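PDB 4F0C: glutathione transferase from Phanerochaete chrysosporium, which is a Ure2p-class glutathione transferase that transfers glutathione to its substrates and binds oxidized glutathione. Local coordinates for the interface of chains A and B. Residues are numbered along the deposited sequence; one frame, centred on the assembly and turned at random. Chains: chain A/B, Glutathione transferase.

Contact 1: the interface of chains A and B. Residues chain A 73, 75-76, 79, 106-107, 110-111; chain B 73, 75, 106-108, 110-111.
The helices 96-126 of the two chains cross at the two-fold axis, while A:Glu73, with a positive phi (70°), stands in the turn just ahead of helix 74-85. At the centre the phenyl rings of A:Phe107 and B:Phe107 stack face to face, centroids 3.9 Å apart and planes only 11° from parallel. Their overlap is offset: the tip CZ of each ring lies over the rim of the other. Each ring is pinned from further sides. The methylene CB of A:Asp75 lies over the face of B:Phe107, a CH-pi contact, 3.4 Å from its CE1, with the carboxylate turned almost perpendicular to the ring. In the ring plane, the methyl CB of A:Ala110 abuts CD1 of B:Phe107; CD1 of A:Leu79 also touches CE2 of that ring. Such packing should leave the ring little freedom to rotate. Flanking this apolar core, A:Glu73 bends at chi2 so that its carboxylate reaches B:Ser111. The serine hydroxyl OG, lying between the backbone N and the carbonyl carbon (chi1 64°), donates to OE1 of A:Glu73 at 2.9 Å, meeting it from above the carboxylate plane. OG of B:Ser111 also hydrogen-bonds the carbonyl O of B:Phe107, one turn back, at 2.7 Å; its single hydrogen is presumably shared or alternates between the two acceptors. Water 1 closes the corner, 2.7 Å from OE2 of A:Glu73 and 2.9 Å from OG of B:Ser111.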
ATOM      1  N   GLU A  73      -2.881   9.737  -1.802  1.00  5.60           N
ATOM      2  CA  GLU A  73      -2.977   8.372  -1.259  1.00  6.99           C
ATOM      3  C   GLU A  73      -4.110   8.342  -0.243  1.00  8.07           C
ATOM      4  O   GLU A  73      -4.004   8.926   0.845  1.00 11.30           O
ATOM      5  CB  GLU A  73      -1.670   7.831  -0.647  1.00  8.82           C
ATOM      6  CG  GLU A  73      -0.618   7.409  -1.695  1.00  8.18           C
ATOM      7  CD  GLU A  73      -1.126   6.308  -2.635  1.00 11.36           C
ATOM      8  OE1 GLU A  73      -1.758   5.342  -2.171  1.00  9.79           O
ATOM      9  OE2 GLU A  73      -0.901   6.425  -3.865  1.00 10.72           O
ATOM     10  N   ASP A  75      -5.122   6.303   1.979  1.00  7.29           N
ATOM     11  CA  ASP A  75      -4.900   5.917   3.373  1.00  9.73           C
ATOM     12  C   ASP A  75      -4.027   6.933   4.116  1.00 10.23           C
ATOM     13  O   ASP A  75      -4.132   7.075   5.351  1.00  8.59           O
ATOM     14  CB  ASP A  75      -4.282   4.501   3.504  1.00  7.18           C
ATOM     15  CG  ASP A  75      -5.276   3.398   3.190  1.00 11.79           C
ATOM     16  OD1 ASP A  75      -6.482   3.682   2.904  1.00 11.33           O
ATOM     17  OD2 ASP A  75      -4.860   2.230   3.267  1.00  9.43           O
ATOM     18  N   ALA A  76      -3.145   7.617   3.388  1.00 10.11           N
ATOM     19  CA  ALA A  76      -2.414   8.723   4.032  1.00 10.44           C
ATOM     20  C   ALA A  76      -3.348   9.880   4.373  1.00 10.96           C
ATOM     21  O   ALA A  76      -3.182  10.541   5.403  1.00  8.77           O
ATOM     22  CB  ALA A  76      -1.268   9.209   3.156  1.00  8.42           C
ATOM     23  N   LEU A  79      -5.017   9.069   7.633  1.00  8.96           N
ATOM     24  CA  LEU A  79      -4.104   9.358   8.736  1.00  6.70           C
ATOM     25  C   LEU A  79      -4.014  10.845   9.010  1.00  8.93           C
ATOM     26  O   LEU A  79      -3.998  11.255  10.169  1.00 10.93           O
ATOM     27  CB  LEU A  79      -2.707   8.749   8.452  1.00  7.14           C
ATOM     28  CG  LEU A  79      -2.728   7.225   8.661  1.00  8.85           C
ATOM     29  CD1 LEU A  79      -1.564   6.558   7.902  1.00 10.78           C
ATOM     30  CD2 LEU A  79      -2.653   6.877  10.189  1.00 12.60           C
ATOM     31  N   LEU A 106      -3.474  -0.505   7.943  1.00  7.34           N
ATOM     32  CA  LEU A 106      -3.670   0.398   6.792  1.00  7.49           C
ATOM     33  C   LEU A 106      -2.766   0.010   5.612  1.00  8.99           C
ATOM     34  O   LEU A 106      -3.201   0.009   4.447  1.00  6.92           O
ATOM     35  CB  LEU A 106      -3.444   1.876   7.170  1.00  6.48           C
ATOM     36  CG  LEU A 106      -4.526   2.437   8.094  1.00  9.57           C
ATOM     37  CD1 LEU A 106      -4.062   3.765   8.760  1.00  9.58           C
ATOM     38  CD2 LEU A 106      -5.792   2.665   7.265  1.00  5.93           C
ATOM     39  N   PHE A 107      -1.514  -0.314   5.904  1.00  7.47           N
ATOM     40  CA  PHE A 107      -0.613  -0.765   4.841  1.00  7.12           C
ATOM     41  C   PHE A 107      -1.095  -2.064   4.232  1.00  6.95           C
ATOM     42  O   PHE A 107      -0.953  -2.272   3.015  1.00  9.54           O
ATOM     43  CB  PHE A 107       0.850  -0.877   5.305  1.00  6.93           C
ATOM     44  CG  PHE A 107       1.607   0.440   5.160  1.00  7.99           C
ATOM     45  CD1 PHE A 107       2.116   0.836   3.908  1.00  5.99           C
ATOM     46  CD2 PHE A 107       1.745   1.302   6.240  1.00  8.50           C
ATOM     47  CE1 PHE A 107       2.779   2.076   3.761  1.00  6.59           C
ATOM     48  CE2 PHE A 107       2.410   2.533   6.110  1.00 12.01           C
ATOM     49  CZ  PHE A 107       2.914   2.931   4.877  1.00 10.11           C
ATOM     50  N   ALA A 110      -3.842  -1.041   1.937  1.00  6.62           N
ATOM     51  CA  ALA A 110      -3.360  -0.308   0.754  1.00 12.04           C
ATOM     52  C   ALA A 110      -2.593  -1.161  -0.260  1.00 12.86           C
ATOM     53  O   ALA A 110      -2.625  -0.876  -1.477  1.00  9.51           O
ATOM     54  CB  ALA A 110      -2.494   0.890   1.184  1.00  6.53           C
ATOM     55  N   SER A 111      -1.886  -2.176   0.229  1.00  9.74           N
ATOM     56  CA  SER A 111      -0.996  -2.963  -0.633  1.00  8.74           C
ATOM     57  C   SER A 111      -1.615  -4.324  -0.964  1.00  8.50           C
ATOM     58  O   SER A 111      -1.300  -4.945  -1.974  1.00 11.85           O
ATOM     59  CB  SER A 111       0.388  -3.153   0.040  1.00  7.47           C
ATOM     60  OG  SER A 111       0.290  -3.904   1.250  1.00 10.09           O
TER
ATOM     61  N   GLU B  73       4.021  -6.074   7.300  1.00  5.60           N
ATOM     62  CA  GLU B  73       4.010  -5.055   6.238  1.00  6.99           C
ATOM     63  C   GLU B  73       5.355  -4.344   6.245  1.00  8.07           C
ATOM     64  O   GLU B  73       5.667  -3.584   7.174  1.00 11.30           O
ATOM     65  CB  GLU B  73       2.848  -4.046   6.329  1.00  8.82           C
ATOM     66  CG  GLU B  73       1.487  -4.619   5.882  1.00  8.18           C
ATOM     67  CD  GLU B  73       1.498  -5.113   4.429  1.00 11.36           C
ATOM     68  OE1 GLU B  73       2.044  -4.425   3.547  1.00  9.79           O
ATOM     69  OE2 GLU B  73       0.964  -6.220   4.172  1.00 10.72           O
ATOM     70  N   ASP B  75       6.549  -1.719   4.902  1.00  7.29           N
ATOM     71  CA  ASP B  75       6.657  -0.273   5.100  1.00  9.73           C
ATOM     72  C   ASP B  75       6.231   0.146   6.510  1.00 10.23           C
ATOM     73  O   ASP B  75       6.700   1.176   7.035  1.00  8.59           O
ATOM     74  CB  ASP B  75       5.848   0.531   4.048  1.00  7.18           C
ATOM     75  CG  ASP B  75       6.492   0.509   2.674  1.00 11.79           C
ATOM     76  OD1 ASP B  75       7.601  -0.086   2.494  1.00 11.33           O
ATOM     77  OD2 ASP B  75       5.904   1.126   1.770  1.00  9.43           O
ATOM     78  N   LEU B 106       5.395   6.676   1.320  1.00  7.34           N
ATOM     79  CA  LEU B 106       5.427   5.244   1.676  1.00  7.49           C
ATOM     80  C   LEU B 106       4.174   4.511   1.174  1.00  8.99           C
ATOM     81  O   LEU B 106       4.258   3.387   0.650  1.00  6.92           O
ATOM     82  CB  LEU B 106       5.593   5.029   3.195  1.00  6.48           C
ATOM     83  CG  LEU B 106       6.976   5.430   3.715  1.00  9.57           C
ATOM     84  CD1 LEU B 106       6.970   5.578   5.264  1.00  9.58           C
ATOM     85  CD2 LEU B 106       7.979   4.360   3.280  1.00  5.93           C
ATOM     86  N   PHE B 107       3.015   5.136   1.334  1.00  7.47           N
ATOM     87  CA  PHE B 107       1.786   4.532   0.814  1.00  7.12           C
ATOM     88  C   PHE B 107       1.829   4.421  -0.694  1.00  6.95           C
ATOM     89  O   PHE B 107       1.316   3.441  -1.261  1.00  9.54           O
ATOM     90  CB  PHE B 107       0.516   5.265   1.282  1.00  6.93           C
ATOM     91  CG  PHE B 107       0.007   4.745   2.623  1.00  7.99           C
ATOM     92  CD1 PHE B 107      -0.748   3.558   2.688  1.00  5.99           C
ATOM     93  CD2 PHE B 107       0.339   5.391   3.807  1.00  8.50           C
ATOM     94  CE1 PHE B 107      -1.183   3.050   3.934  1.00  6.59           C
ATOM     95  CE2 PHE B 107      -0.095   4.903   5.051  1.00 12.01           C
ATOM     96  CZ  PHE B 107      -0.840   3.731   5.123  1.00 10.11           C
ATOM     97  N   PHE B 108       2.434   5.406  -1.348  1.00  7.19           N
ATOM     98  CA  PHE B 108       2.581   5.310  -2.810  1.00 10.52           C
ATOM     99  C   PHE B 108       3.490   4.126  -3.180  1.00  8.66           C
ATOM    100  O   PHE B 108       3.189   3.345  -4.089  1.00  9.44           O
ATOM    101  CB  PHE B 108       3.074   6.629  -3.434  1.00  7.28           C
ATOM    102  CG  PHE B 108       3.352   6.519  -4.931  1.00 11.14           C
ATOM    103  CD1 PHE B 108       2.407   5.984  -5.781  1.00 10.36           C
ATOM    104  CD2 PHE B 108       4.565   6.931  -5.463  1.00 11.69           C
ATOM    105  CE1 PHE B 108       2.652   5.863  -7.192  1.00 10.38           C
ATOM    106  CE2 PHE B 108       4.820   6.829  -6.857  1.00 14.51           C
ATOM    107  CZ  PHE B 108       3.854   6.288  -7.717  1.00 13.16           C
ATOM    108  N   ALA B 110       3.967   1.441  -1.336  1.00  6.62           N
ATOM    109  CA  ALA B 110       3.319   0.175  -0.953  1.00 12.04           C
ATOM    110  C   ALA B 110       2.154  -0.247  -1.854  1.00 12.86           C
ATOM    111  O   ALA B 110       1.898  -1.459  -2.027  1.00  9.51           O
ATOM    112  CB  ALA B 110       2.846   0.239   0.510  1.00  6.53           C
ATOM    113  N   SER B 111       1.437   0.731  -2.397  1.00  9.74           N
ATOM    114  CA  SER B 111       0.211   0.441  -3.151  1.00  8.74           C
ATOM    115  C   SER B 111       0.449   0.579  -4.658  1.00  8.50           C
ATOM    116  O   SER B 111      -0.245  -0.017  -5.475  1.00 11.85           O
ATOM    117  CB  SER B 111      -0.940   1.378  -2.703  1.00  7.47           C
ATOM    118  OG  SER B 111      -0.651   2.747  -2.986  1.00 10.09           O
TER
HETATM  119  O   HOH W   1      -0.740   4.261  -5.450  1.00 10.85           O
HETATM  120  O   HOH W   2      -0.031  -6.739   1.731  1.00 10.85           O

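Contact 2: the interface of chains A and B. Residues chain A 105, 108, 146, 150, 153-154; chain B 45, 54-55.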
ATOM      1  N   TRP A 105      -2.159  -2.290   9.668  1.00  9.25           N
ATOM      2  CA  TRP A 105      -3.392  -2.705   9.016  1.00  9.63           C
ATOM      3  C   TRP A 105      -3.739  -1.805   7.830  1.00 11.69           C
ATOM      4  O   TRP A 105      -4.251  -2.293   6.826  1.00  9.19           O
ATOM      5  CB  TRP A 105      -4.547  -2.798  10.022  1.00  6.32           C
ATOM      6  CG  TRP A 105      -4.418  -4.087  10.828  1.00  6.96           C
ATOM      7  CD1 TRP A 105      -3.911  -4.219  12.089  1.00  9.10           C
ATOM      8  CD2 TRP A 105      -4.748  -5.401  10.375  1.00 11.66           C
ATOM      9  NE1 TRP A 105      -3.931  -5.550  12.469  1.00 11.27           N
ATOM     10  CE2 TRP A 105      -4.437  -6.295  11.425  1.00 13.38           C
ATOM     11  CE3 TRP A 105      -5.308  -5.905   9.183  1.00 10.67           C
ATOM     12  CZ2 TRP A 105      -4.662  -7.682  11.329  1.00  7.87           C
ATOM     13  CZ3 TRP A 105      -5.523  -7.302   9.073  1.00 10.70           C
ATOM     14  CH2 TRP A 105      -5.177  -8.165  10.137  1.00  8.80           C
ATOM     15  N   PHE A 108      -1.664  -2.934   5.059  1.00  7.19           N
ATOM     16  CA  PHE A 108      -2.228  -4.178   4.508  1.00 10.52           C
ATOM     17  C   PHE A 108      -3.408  -3.863   3.574  1.00  8.66           C
ATOM     18  O   PHE A 108      -3.524  -4.420   2.476  1.00  9.44           O
ATOM     19  CB  PHE A 108      -2.623  -5.178   5.613  1.00  7.28           C
ATOM     20  CG  PHE A 108      -3.322  -6.423   5.075  1.00 11.14           C
ATOM     21  CD1 PHE A 108      -2.769  -7.145   4.039  1.00 10.36           C
ATOM     22  CD2 PHE A 108      -4.537  -6.840   5.599  1.00 11.69           C
ATOM     23  CE1 PHE A 108      -3.415  -8.315   3.511  1.00 10.38           C
ATOM     24  CE2 PHE A 108      -5.185  -8.001   5.098  1.00 14.51           C
ATOM     25  CZ  PHE A 108      -4.615  -8.733   4.047  1.00 13.16           C
ATOM     26  N   ARG A 146      -8.704 -15.029  -0.534  1.00 14.01           N
ATOM     27  CA  ARG A 146      -7.577 -15.236   0.380  1.00 14.97           C
ATOM     28  C   ARG A 146      -7.555 -14.117   1.428  1.00 11.29           C
ATOM     29  O   ARG A 146      -7.379 -14.367   2.644  1.00 11.67           O
ATOM     30  CB  ARG A 146      -6.226 -15.307  -0.343  1.00 13.47           C
ATOM     31  CG  ARG A 146      -5.085 -15.856   0.562  1.00 12.72           C
ATOM     32  CD  ARG A 146      -3.669 -15.528   0.005  1.00 12.21           C
ATOM     33  NE  ARG A 146      -3.424 -14.088  -0.010  1.00 14.60           N
ATOM     34  CZ  ARG A 146      -3.006 -13.383   1.042  1.00 18.97           C
ATOM     35  NH1 ARG A 146      -2.780 -13.977   2.227  1.00 12.25           N
ATOM     36  NH2 ARG A 146      -2.823 -12.079   0.906  1.00 15.66           N
ATOM     37  N   VAL A 150      -7.901 -14.203   5.504  1.00 12.78           N
ATOM     38  CA  VAL A 150      -7.008 -13.537   6.457  1.00 16.24           C
ATOM     39  C   VAL A 150      -7.824 -12.705   7.463  1.00 14.56           C
ATOM     40  O   VAL A 150      -7.635 -12.808   8.700  1.00 12.53           O
ATOM     41  CB  VAL A 150      -5.958 -12.656   5.722  1.00 14.55           C
ATOM     42  CG1 VAL A 150      -5.184 -11.747   6.742  1.00 12.54           C
ATOM     43  CG2 VAL A 150      -4.977 -13.536   4.904  1.00 13.08           C
ATOM     44  N   SER A 153      -9.669 -14.904   9.881  1.00 13.77           N
ATOM     45  CA  SER A 153      -8.801 -15.514  10.885  1.00 17.11           C
ATOM     46  C   SER A 153      -8.581 -14.598  12.085  1.00 15.63           C
ATOM     47  O   SER A 153      -8.380 -15.090  13.193  1.00 17.17           O
ATOM     48  CB  SER A 153      -7.443 -15.947  10.293  1.00 15.53           C
ATOM     49  OG  SER A 153      -6.588 -14.823  10.032  1.00 15.24           O
ATOM     50  N   VAL A 154      -8.634 -13.284  11.883  1.00 13.77           N
ATOM     51  CA  VAL A 154      -8.495 -12.379  13.035  1.00 11.90           C
ATOM     52  C   VAL A 154      -9.831 -11.893  13.603  1.00 11.81           C
ATOM     53  O   VAL A 154      -9.969 -11.803  14.824  1.00 13.63           O
ATOM     54  CB  VAL A 154      -7.523 -11.154  12.781  1.00 16.17           C
ATOM     55  CG1 VAL A 154      -6.215 -11.616  12.170  1.00 16.29           C
ATOM     56  CG2 VAL A 154      -8.158 -10.096  11.911  1.00 24.41           C
TER
ATOM     57  N   LYS B  45       2.671 -20.002   5.336  0.76 33.77           N
ATOM     58  CA  LYS B  45       1.233 -20.191   5.534  0.76 34.60           C
ATOM     59  C   LYS B  45       0.950 -21.155   6.699  0.76 36.62           C
ATOM     60  O   LYS B  45      -0.202 -21.490   6.973  0.76 36.58           O
ATOM     61  CB  LYS B  45       0.564 -20.720   4.251  0.76 35.52           C
ATOM     62  CG  LYS B  45       0.734 -19.840   2.991  0.76 32.16           C
ATOM     63  CD  LYS B  45       0.482 -18.351   3.271  0.76 31.20           C
ATOM     64  CE  LYS B  45       0.223 -17.573   1.965  0.76 30.60           C
ATOM     65  NZ  LYS B  45       0.044 -16.102   2.187  0.76 25.51           N
ATOM     66  N   PRO B  54      -0.815 -12.818  10.226  1.00 15.99           N
ATOM     67  CA  PRO B  54      -1.968 -13.605   9.765  1.00 13.66           C
ATOM     68  C   PRO B  54      -2.098 -13.589   8.249  1.00 11.76           C
ATOM     69  O   PRO B  54      -2.710 -14.514   7.706  1.00 13.60           O
ATOM     70  CB  PRO B  54      -3.176 -12.907  10.416  1.00 17.22           C
ATOM     71  CG  PRO B  54      -2.687 -11.507  10.775  1.00 21.24           C
ATOM     72  CD  PRO B  54      -1.205 -11.661  11.063  1.00 17.12           C
ATOM     73  N   ASN B  55      -1.553 -12.560   7.597  1.00 10.76           N
ATOM     74  CA  ASN B  55      -1.530 -12.466   6.131  1.00 11.31           C
ATOM     75  C   ASN B  55      -0.593 -13.529   5.509  1.00 14.85           C
ATOM     76  O   ASN B  55      -0.719 -13.850   4.324  1.00 13.60           O
ATOM     77  CB  ASN B  55      -1.146 -11.063   5.646  1.00 11.84           C
ATOM     78  CG  ASN B  55      -1.387 -10.872   4.137  1.00 11.89           C
ATOM     79  OD1 ASN B  55      -2.360 -11.394   3.609  1.00 13.65           O
ATOM     80  ND2 ASN B  55      -0.482 -10.176   3.444  1.00  9.22           N
TER
HETATM   81  O   HOH W   3      -4.377 -16.158   9.218  1.00 20.91           O
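The side-chain carbonyl OD1 of B:Asn55 is the best-held polar atom, gripped by two hydrogen bonds from the guanidinium of A:Arg146. NH2 of A:Arg146 donates at 2.8 Å to OD1 of B:Asn55, in the amide plane and on a lone pair, whereas its NH1 reaches the same oxygen from above that plane at 3.0 Å. The arginine comes end-on, with OD1 close to its own plane and the two flat groups turned 47° apart; a bend at chi3 (64°) brings the head round to the asparagine. NH1 also makes a weak bond to the backbone O of B:Asn55. An alanine in place of A:Arg146 would remove both grips on OD1 and would probably leave the asparagine side chain less firmly fixed. The amine NZ of B:Lys45, probably charged like the guanidinium, lies 3.5 Å from NH1 of A:Arg146, a repulsion that the asparagine oxygens may help offset. On another side, CE1 of A:Phe108 presses against CG of B:Asn55 at 3.3 Å, ring and amide planes 52° apart. Beyond it, CG1 of A:Val154 packs on CB of B:Pro54 at 3.7 Å. A:Ser153 OG donates to its own helix at A:Val150 O and, through water 3, links to the carbonyl O of B:Pro54. B:Pro54 and B:Asn55 lie in a loop of the N-terminal glutathione-binding domain of B, set against helices 96-126 and 134-155 of A's C-terminal domain.

The centres of contact 1 and contact 2 lie about 16 Å apart along one interface, and helix 96-126 of chain A serves both: A:Phe107, A:Ala110 and A:Ser111 work in contact 1, A:Trp105 in contact 2. Phe108 takes part in both, as B:Phe108 against A:Glu73 in contact 1 and as A:Phe108 in contact 2. Contact 1 sits on the two-fold axis and is largely helix against helix; contact 2 is off the axis, and the symmetry supplies a second copy with the chains exchanged. Together they join each N-terminal domain to the partner's C-terminal helices, as in typical glutathione transferase dimers, so the deposited pair is plausibly the biological one.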